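PDB 2Y2W: arabinofuranosidase from Bifidobacterium longum, which hydrolyses terminal alpha-L-arabinofuranosyl bonds in arabinans and arabinoxylan, helping to break down plant cell-wall polysaccharides. Local coordinates for residues 214-218 and 219-223; 342-346 and 347-351. One frame throughout, in Å; residues are numbered along the deposited sequence.

Interaction 1 of 2, residues 214-218 and 219-223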
ATOM      1  N   ASN D 214      -6.942 -13.080   5.944  1.00 26.77           N
ATOM      2  CA  ASN D 214      -7.770 -13.607   7.018  1.00 26.90           C
ATOM      3  C   ASN D 214      -8.567 -12.510   7.715  1.00 27.18           C
ATOM      4  O   ASN D 214      -8.025 -11.448   8.034  1.00 27.09           O
ATOM      5  CB  ASN D 214      -6.912 -14.333   8.049  1.00 26.83           C
ATOM      6  CG  ASN D 214      -7.734 -14.910   9.178  1.00 26.67           C
ATOM      7  OD1 ASN D 214      -8.343 -15.969   9.035  1.00 26.89           O
ATOM      8  ND2 ASN D 214      -7.764 -14.213  10.306  1.00 26.40           N
ATOM      9  N   GLU D 215      -9.853 -12.783   7.941  1.00 27.42           N
ATOM     10  CA  GLU D 215     -10.752 -11.926   8.726  1.00 27.84           C
ATOM     11  C   GLU D 215     -10.446 -10.431   8.599  1.00 27.80           C
ATOM     12  O   GLU D 215     -10.337  -9.717   9.598  1.00 27.73           O
ATOM     13  CB  GLU D 215     -10.749 -12.355  10.202  1.00 28.00           C
ATOM     14  CG  GLU D 215     -11.398 -13.715  10.470  1.00 28.81           C
ATOM     15  CD  GLU D 215     -11.436 -14.081  11.948  1.00 29.81           C
ATOM     16  OE1 GLU D 215     -10.440 -13.831  12.660  1.00 29.84           O
ATOM     17  OE2 GLU D 215     -12.465 -14.628  12.398  1.00 30.42           O
ATOM     18  N   MET D 216     -10.323  -9.967   7.360  1.00 27.99           N
ATOM     19  CA  MET D 216      -9.917  -8.590   7.077  1.00 28.29           C
ATOM     20  C   MET D 216     -10.963  -7.537   7.461  1.00 28.31           C
ATOM     21  O   MET D 216     -10.668  -6.341   7.452  1.00 28.24           O
ATOM     22  CB  MET D 216      -9.510  -8.446   5.606  1.00 28.31           C
ATOM     23  CG  MET D 216      -8.300  -9.289   5.213  1.00 28.89           C
ATOM     24  SD  MET D 216      -6.811  -8.917   6.173  1.00 30.37           S
ATOM     25  CE  MET D 216      -6.397  -7.300   5.526  1.00 30.38           C
ATOM     26  N   ASP D 217     -12.168  -7.991   7.808  1.00 28.51           N
ATOM     27  CA  ASP D 217     -13.246  -7.108   8.260  1.00 28.68           C
ATOM     28  C   ASP D 217     -13.194  -6.856   9.765  1.00 28.65           C
ATOM     29  O   ASP D 217     -13.715  -5.849  10.249  1.00 28.77           O
ATOM     30  CB  ASP D 217     -14.618  -7.677   7.870  1.00 28.84           C
ATOM     31  CG  ASP D 217     -14.940  -8.988   8.575  1.00 29.30           C
ATOM     32  OD1 ASP D 217     -14.004  -9.765   8.866  1.00 29.77           O
ATOM     33  OD2 ASP D 217     -16.136  -9.243   8.835  1.00 30.05           O
ATOM     34  N   GLY D 218     -12.577  -7.779  10.499  1.00 28.63           N
ATOM     35  CA  GLY D 218     -12.467  -7.669  11.950  1.00 28.60           C
ATOM     36  C   GLY D 218     -11.492  -6.583  12.366  1.00 28.57           C
ATOM     37  O   GLY D 218     -10.353  -6.573  11.904  1.00 28.63           O
ATOM     38  N   PRO D 219     -11.935  -5.654  13.236  1.00 28.51           N
ATOM     39  CA  PRO D 219     -11.071  -4.576  13.744  1.00 28.42           C
ATOM     40  C   PRO D 219      -9.963  -5.055  14.693  1.00 28.28           C
ATOM     41  O   PRO D 219      -9.132  -4.251  15.122  1.00 28.45           O
ATOM     42  CB  PRO D 219     -12.051  -3.652  14.482  1.00 28.45           C
ATOM     43  CG  PRO D 219     -13.403  -4.006  13.941  1.00 28.51           C
ATOM     44  CD  PRO D 219     -13.332  -5.474  13.667  1.00 28.53           C
ATOM     45  N   TRP D 220      -9.956  -6.349  15.012  1.00 27.93           N
ATOM     46  CA  TRP D 220      -8.881  -6.966  15.795  1.00 27.58           C
ATOM     47  C   TRP D 220      -7.724  -7.434  14.900  1.00 27.31           C
ATOM     48  O   TRP D 220      -6.644  -7.775  15.392  1.00 27.13           O
ATOM     49  CB  TRP D 220      -9.422  -8.152  16.600  1.00 27.53           C
ATOM     50  CG  TRP D 220     -10.069  -9.193  15.738  1.00 27.84           C
ATOM     51  CD1 TRP D 220      -9.455 -10.249  15.120  1.00 28.07           C
ATOM     52  CD2 TRP D 220     -11.454  -9.271  15.381  1.00 28.09           C
ATOM     53  NE1 TRP D 220     -10.373 -10.979  14.406  1.00 28.10           N
ATOM     54  CE2 TRP D 220     -11.608 -10.403  14.550  1.00 28.25           C
ATOM     55  CE3 TRP D 220     -12.582  -8.494  15.687  1.00 28.21           C
ATOM     56  CZ2 TRP D 220     -12.846 -10.782  14.016  1.00 28.76           C
ATOM     57  CZ3 TRP D 220     -13.814  -8.869  15.159  1.00 28.49           C
ATOM     58  CH2 TRP D 220     -13.935 -10.005  14.331  1.00 29.01           C
ATOM     59  N   GLN D 221      -7.965  -7.450  13.589  1.00 26.97           N
ATOM     60  CA  GLN D 221      -7.013  -7.980  12.620  1.00 26.72           C
ATOM     61  C   GLN D 221      -5.940  -6.959  12.258  1.00 26.72           C
ATOM     62  O   GLN D 221      -6.239  -5.784  12.025  1.00 26.85           O
ATOM     63  CB  GLN D 221      -7.748  -8.429  11.357  1.00 26.75           C
ATOM     64  CG  GLN D 221      -7.004  -9.450  10.513  1.00 26.61           C
ATOM     65  CD  GLN D 221      -6.962 -10.835  11.147  1.00 26.99           C
ATOM     66  OE1 GLN D 221      -6.044 -11.613  10.888  1.00 26.60           O
ATOM     67  NE2 GLN D 221      -7.958 -11.148  11.978  1.00 26.57           N
ATOM     68  N   VAL D 222      -4.694  -7.418  12.207  1.00 26.48           N
ATOM     69  CA  VAL D 222      -3.575  -6.565  11.833  1.00 26.25           C
ATOM     70  C   VAL D 222      -3.749  -6.127  10.382  1.00 26.37           C
ATOM     71  O   VAL D 222      -3.850  -6.960   9.479  1.00 26.38           O
ATOM     72  CB  VAL D 222      -2.212  -7.269  12.051  1.00 26.16           C
ATOM     73  CG1 VAL D 222      -1.057  -6.368  11.624  1.00 25.80           C
ATOM     74  CG2 VAL D 222      -2.052  -7.667  13.507  1.00 25.80           C
ATOM     75  N   GLY D 223      -3.813  -4.814  10.177  1.00 26.43           N
ATOM     76  CA  GLY D 223      -4.018  -4.237   8.853  1.00 26.46           C
ATOM     77  C   GLY D 223      -5.426  -4.453   8.333  1.00 26.59           C
ATOM     78  O   GLY D 223      -5.617  -4.731   7.151  1.00 26.60           O
TER
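Q221 reaches back to N214 and E215, across two successive type I turns (E215 to G218, G218 to Q221) that share G218. Its CB lies 3.4 Å from the carbonyl O of E215. With CG anti to the backbone N (chi1 -158°), the chain bends at the next bond, and CG and CD both pass 3.3 Å from N214 O. At the tip, OE1 accepts an almost straight bond from N214 ND2 (3.2 Å, 170° at the hydrogen); OE1 lies in the amide plane of N214, whereas ND2 stands well above the carbonyl plane of Q221. The same OE1 takes a second bond from S117 OG. NE2 packs 3.5 Å from E215 CB and bonds to N114 OD1, so both ends of the amide are gripped and its rotation is fixed. N214 OD1 is held in turn by R109.

W220 folds back over G218, whose CA sits 3.5 Å from the centroid of the six-membered ring, almost on its normal, a CH-pi contact. A side chain on G218 would run into W220 CZ2. In plane at the indole edge, NE1 gives a weak bond to E215 OE1 (3.3 Å), while H284 holds OE2. With an alanine in place of W220, E215 OE1 would probably lose its indole N-H partner and G218 the ring covering its CA.

By similarity N214 binds arabinofuranose and E215 is the proton donor/acceptor. The loop leaves barrel strand 209-212 and leads to helix 227-244; N214 and E215 touch E340 of strand 335-341, and V222 packs on L174 of a second subunit.

Interaction 2 of 2, residues 342-346 and 347-351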
ATOM      1  N   GLY D 342     -17.393 -23.791  14.667  1.00 34.68           N
ATOM      2  CA  GLY D 342     -17.314 -24.625  15.863  1.00 35.34           C
ATOM      3  C   GLY D 342     -17.702 -23.919  17.146  1.00 35.77           C
ATOM      4  O   GLY D 342     -18.106 -22.754  17.130  1.00 35.84           O
ATOM      5  N   VAL D 343     -17.575 -24.635  18.260  1.00 36.13           N
ATOM      6  CA  VAL D 343     -17.882 -24.094  19.577  1.00 36.54           C
ATOM      7  C   VAL D 343     -16.639 -23.456  20.191  1.00 36.89           C
ATOM      8  O   VAL D 343     -15.600 -24.106  20.310  1.00 36.91           O
ATOM      9  CB  VAL D 343     -18.457 -25.185  20.523  1.00 36.54           C
ATOM     10  CG1 VAL D 343     -18.586 -24.665  21.949  1.00 36.47           C
ATOM     11  CG2 VAL D 343     -19.808 -25.675  20.019  1.00 36.42           C
ATOM     12  N   TRP D 344     -16.755 -22.181  20.565  1.00 37.40           N
ATOM     13  CA  TRP D 344     -15.673 -21.457  21.241  1.00 37.96           C
ATOM     14  C   TRP D 344     -16.200 -20.462  22.274  1.00 38.50           C
ATOM     15  O   TRP D 344     -16.924 -19.522  21.937  1.00 38.51           O
ATOM     16  CB  TRP D 344     -14.763 -20.758  20.219  1.00 37.85           C
ATOM     17  CG  TRP D 344     -13.740 -19.801  20.806  1.00 37.61           C
ATOM     18  CD1 TRP D 344     -13.085 -19.920  22.002  1.00 37.53           C
ATOM     19  CD2 TRP D 344     -13.239 -18.601  20.198  1.00 37.23           C
ATOM     20  NE1 TRP D 344     -12.225 -18.864  22.183  1.00 37.32           N
ATOM     21  CE2 TRP D 344     -12.297 -18.041  21.089  1.00 37.28           C
ATOM     22  CE3 TRP D 344     -13.497 -17.946  18.986  1.00 37.30           C
ATOM     23  CZ2 TRP D 344     -11.613 -16.852  20.810  1.00 37.12           C
ATOM     24  CZ3 TRP D 344     -12.814 -16.762  18.708  1.00 37.41           C
ATOM     25  CH2 TRP D 344     -11.884 -16.229  19.618  1.00 37.00           C
ATOM     26  N   TYR D 345     -15.823 -20.686  23.531  1.00 39.28           N
ATOM     27  CA  TYR D 345     -16.147 -19.777  24.629  1.00 40.01           C
ATOM     28  C   TYR D 345     -15.220 -18.563  24.583  1.00 40.45           C
ATOM     29  O   TYR D 345     -14.160 -18.544  25.214  1.00 40.49           O
ATOM     30  CB  TYR D 345     -16.064 -20.508  25.976  1.00 40.02           C
ATOM     31  CG  TYR D 345     -17.199 -21.483  26.202  1.00 40.44           C
ATOM     32  CD1 TYR D 345     -17.099 -22.813  25.787  1.00 40.88           C
ATOM     33  CD2 TYR D 345     -18.378 -21.075  26.824  1.00 40.74           C
ATOM     34  CE1 TYR D 345     -18.150 -23.712  25.986  1.00 41.23           C
ATOM     35  CE2 TYR D 345     -19.432 -21.962  27.025  1.00 41.22           C
ATOM     36  CZ  TYR D 345     -19.313 -23.276  26.606  1.00 41.39           C
ATOM     37  OH  TYR D 345     -20.358 -24.150  26.809  1.00 41.75           O
ATOM     38  N   SER D 346     -15.639 -17.553  23.823  1.00 41.11           N
ATOM     39  CA  SER D 346     -14.802 -16.397  23.501  1.00 41.74           C
ATOM     40  C   SER D 346     -14.751 -15.322  24.589  1.00 42.32           C
ATOM     41  O   SER D 346     -13.994 -14.355  24.474  1.00 42.36           O
ATOM     42  CB  SER D 346     -15.231 -15.786  22.163  1.00 41.70           C
ATOM     43  OG  SER D 346     -16.626 -15.545  22.130  1.00 41.63           O
ATOM     44  N   ASP D 347     -15.544 -15.498  25.644  1.00 43.06           N
ATOM     45  CA  ASP D 347     -15.546 -14.571  26.777  1.00 43.85           C
ATOM     46  C   ASP D 347     -14.240 -14.597  27.577  1.00 44.44           C
ATOM     47  O   ASP D 347     -13.839 -13.581  28.153  1.00 44.54           O
ATOM     48  CB  ASP D 347     -16.754 -14.813  27.691  1.00 43.79           C
ATOM     49  CG  ASP D 347     -16.901 -16.265  28.117  1.00 44.01           C
ATOM     50  OD1 ASP D 347     -16.412 -17.168  27.407  1.00 44.14           O
ATOM     51  OD2 ASP D 347     -17.530 -16.503  29.170  1.00 44.20           O
ATOM     52  N   LYS D 348     -13.583 -15.757  27.596  1.00 45.14           N
ATOM     53  CA  LYS D 348     -12.276 -15.919  28.240  1.00 45.80           C
ATOM     54  C   LYS D 348     -11.196 -15.090  27.540  1.00 46.23           C
ATOM     55  O   LYS D 348     -10.335 -14.498  28.195  1.00 46.37           O
ATOM     56  CB  LYS D 348     -11.865 -17.401  28.275  1.00 45.87           C
ATOM     57  CG  LYS D 348     -12.518 -18.251  29.378  1.00 46.05           C
ATOM     58  CD  LYS D 348     -13.992 -18.546  29.102  1.00 46.06           C
ATOM     59  CE  LYS D 348     -14.544 -19.627  30.021  1.00 46.23           C
ATOM     60  NZ  LYS D 348     -14.327 -20.996  29.472  1.00 46.06           N
ATOM     61  N   TRP D 349     -11.244 -15.056  26.210  1.00 46.76           N
ATOM     62  CA  TRP D 349     -10.311 -14.253  25.420  1.00 47.25           C
ATOM     63  C   TRP D 349     -10.698 -12.771  25.436  1.00 47.75           C
ATOM     64  O   TRP D 349      -9.825 -11.898  25.430  1.00 47.83           O
ATOM     65  CB  TRP D 349     -10.213 -14.784  23.985  1.00 47.11           C
ATOM     66  CG  TRP D 349      -9.370 -13.936  23.069  1.00 46.77           C
ATOM     67  CD1 TRP D 349      -9.807 -13.195  22.008  1.00 46.55           C
ATOM     68  CD2 TRP D 349      -7.950 -13.737  23.139  1.00 46.40           C
ATOM     69  NE1 TRP D 349      -8.750 -12.550  21.411  1.00 46.50           N
ATOM     70  CE2 TRP D 349      -7.599 -12.864  22.085  1.00 46.42           C
ATOM     71  CE3 TRP D 349      -6.941 -14.212  23.990  1.00 46.37           C
ATOM     72  CZ2 TRP D 349      -6.278 -12.453  21.856  1.00 46.24           C
ATOM     73  CZ3 TRP D 349      -5.627 -13.802  23.763  1.00 46.36           C
ATOM     74  CH2 TRP D 349      -5.310 -12.930  22.705  1.00 46.35           C
ATOM     75  N   ASN D 350     -12.002 -12.498  25.462  1.00 48.33           N
ATOM     76  CA  ASN D 350     -12.518 -11.129  25.548  1.00 48.92           C
ATOM     77  C   ASN D 350     -12.145 -10.415  26.850  1.00 49.39           C
ATOM     78  O   ASN D 350     -11.911  -9.203  26.848  1.00 49.46           O
ATOM     79  CB  ASN D 350     -14.037 -11.102  25.348  1.00 48.91           C
ATOM     80  CG  ASN D 350     -14.439 -11.173  23.884  1.00 48.98           C
ATOM     81  OD1 ASN D 350     -13.775 -10.607  23.014  1.00 49.24           O
ATOM     82  ND2 ASN D 350     -15.541 -11.861  23.607  1.00 49.03           N
ATOM     83  N   GLU D 351     -12.096 -11.167  27.951  1.00 49.85           N
ATOM     84  CA  GLU D 351     -11.679 -10.624  29.247  1.00 50.31           C
ATOM     85  C   GLU D 351     -10.159 -10.426  29.315  1.00 50.53           C
ATOM     86  O   GLU D 351      -9.672  -9.557  30.040  1.00 50.59           O
ATOM     87  CB  GLU D 351     -12.181 -11.501  30.408  1.00 50.37           C
ATOM     88  CG  GLU D 351     -11.518 -12.878  30.528  1.00 50.72           C
ATOM     89  CD  GLU D 351     -12.189 -13.792  31.545  1.00 51.31           C
ATOM     90  OE1 GLU D 351     -13.436 -13.759  31.661  1.00 51.36           O
ATOM     91  OE2 GLU D 351     -11.467 -14.558  32.221  1.00 51.57           O
TER
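W344 and W349 both hold CG anti to the backbone N (chi1 171° and 175°), and with these torsions W344 CZ2 comes up to W349 CB across the bend between loop and helix. They meet obliquely, 4.0 Å between W344 CZ2 and W349 CB, so the touch is at the root of the second side chain and is not a ring stack. S346 fills the corner, its CB 3.8 Å above the centre of one face of the W344 ring.

The first helical turn closes through the backbone, S346 O accepting from N350 N at 2.9 Å (152° at the hydrogen), with the donor tilted modestly from the carbonyl plane. N350 ND2 also comes near this oxygen, at too poor an angle to bond. D347 has CG wedged between its backbone N and carbonyl carbon, a turn that folds OD1 back to 3.7 Å from Y345 CB, near the plane of the tyrosine ring. K348 bends over the same residue, NZ reaching 3.9 Å from Y345 CB. Y345, the centre of an inverse gamma turn, directs its ring away from the helix; its OH is bonded to D384 and its ring meets H292.

W344 packs edge-to-face with Y286, a probable arabinofuranose-binding residue, while the W349 ring meets W139. This is a loop-to-helix corner at the mouth of a beta/alpha barrel, just beyond strand 335-341 with the probable nucleophile E340, and by similarity W344 is important for substrate recognition.

Interaction 1 comes first along the chain, in the loop after barrel strand 209-212; interaction 2 follows strand 335-341, three strands further round the same eight-stranded parallel barrel, and runs into helix 347-357. Their centres are about 17 Å apart and their nearest atoms about 7 Å, so they do not touch. N114, bonded to Q221, lies about 6 Å from W349 (between side chains), and E340 touches N214 and E215. Interaction 1 holds the probable acid/base just after the fourth strand; interaction 2 holds the probable recognition tryptophan just after the seventh, which carries the probable nucleophile E340, as in clan GH-A retaining glycosidases.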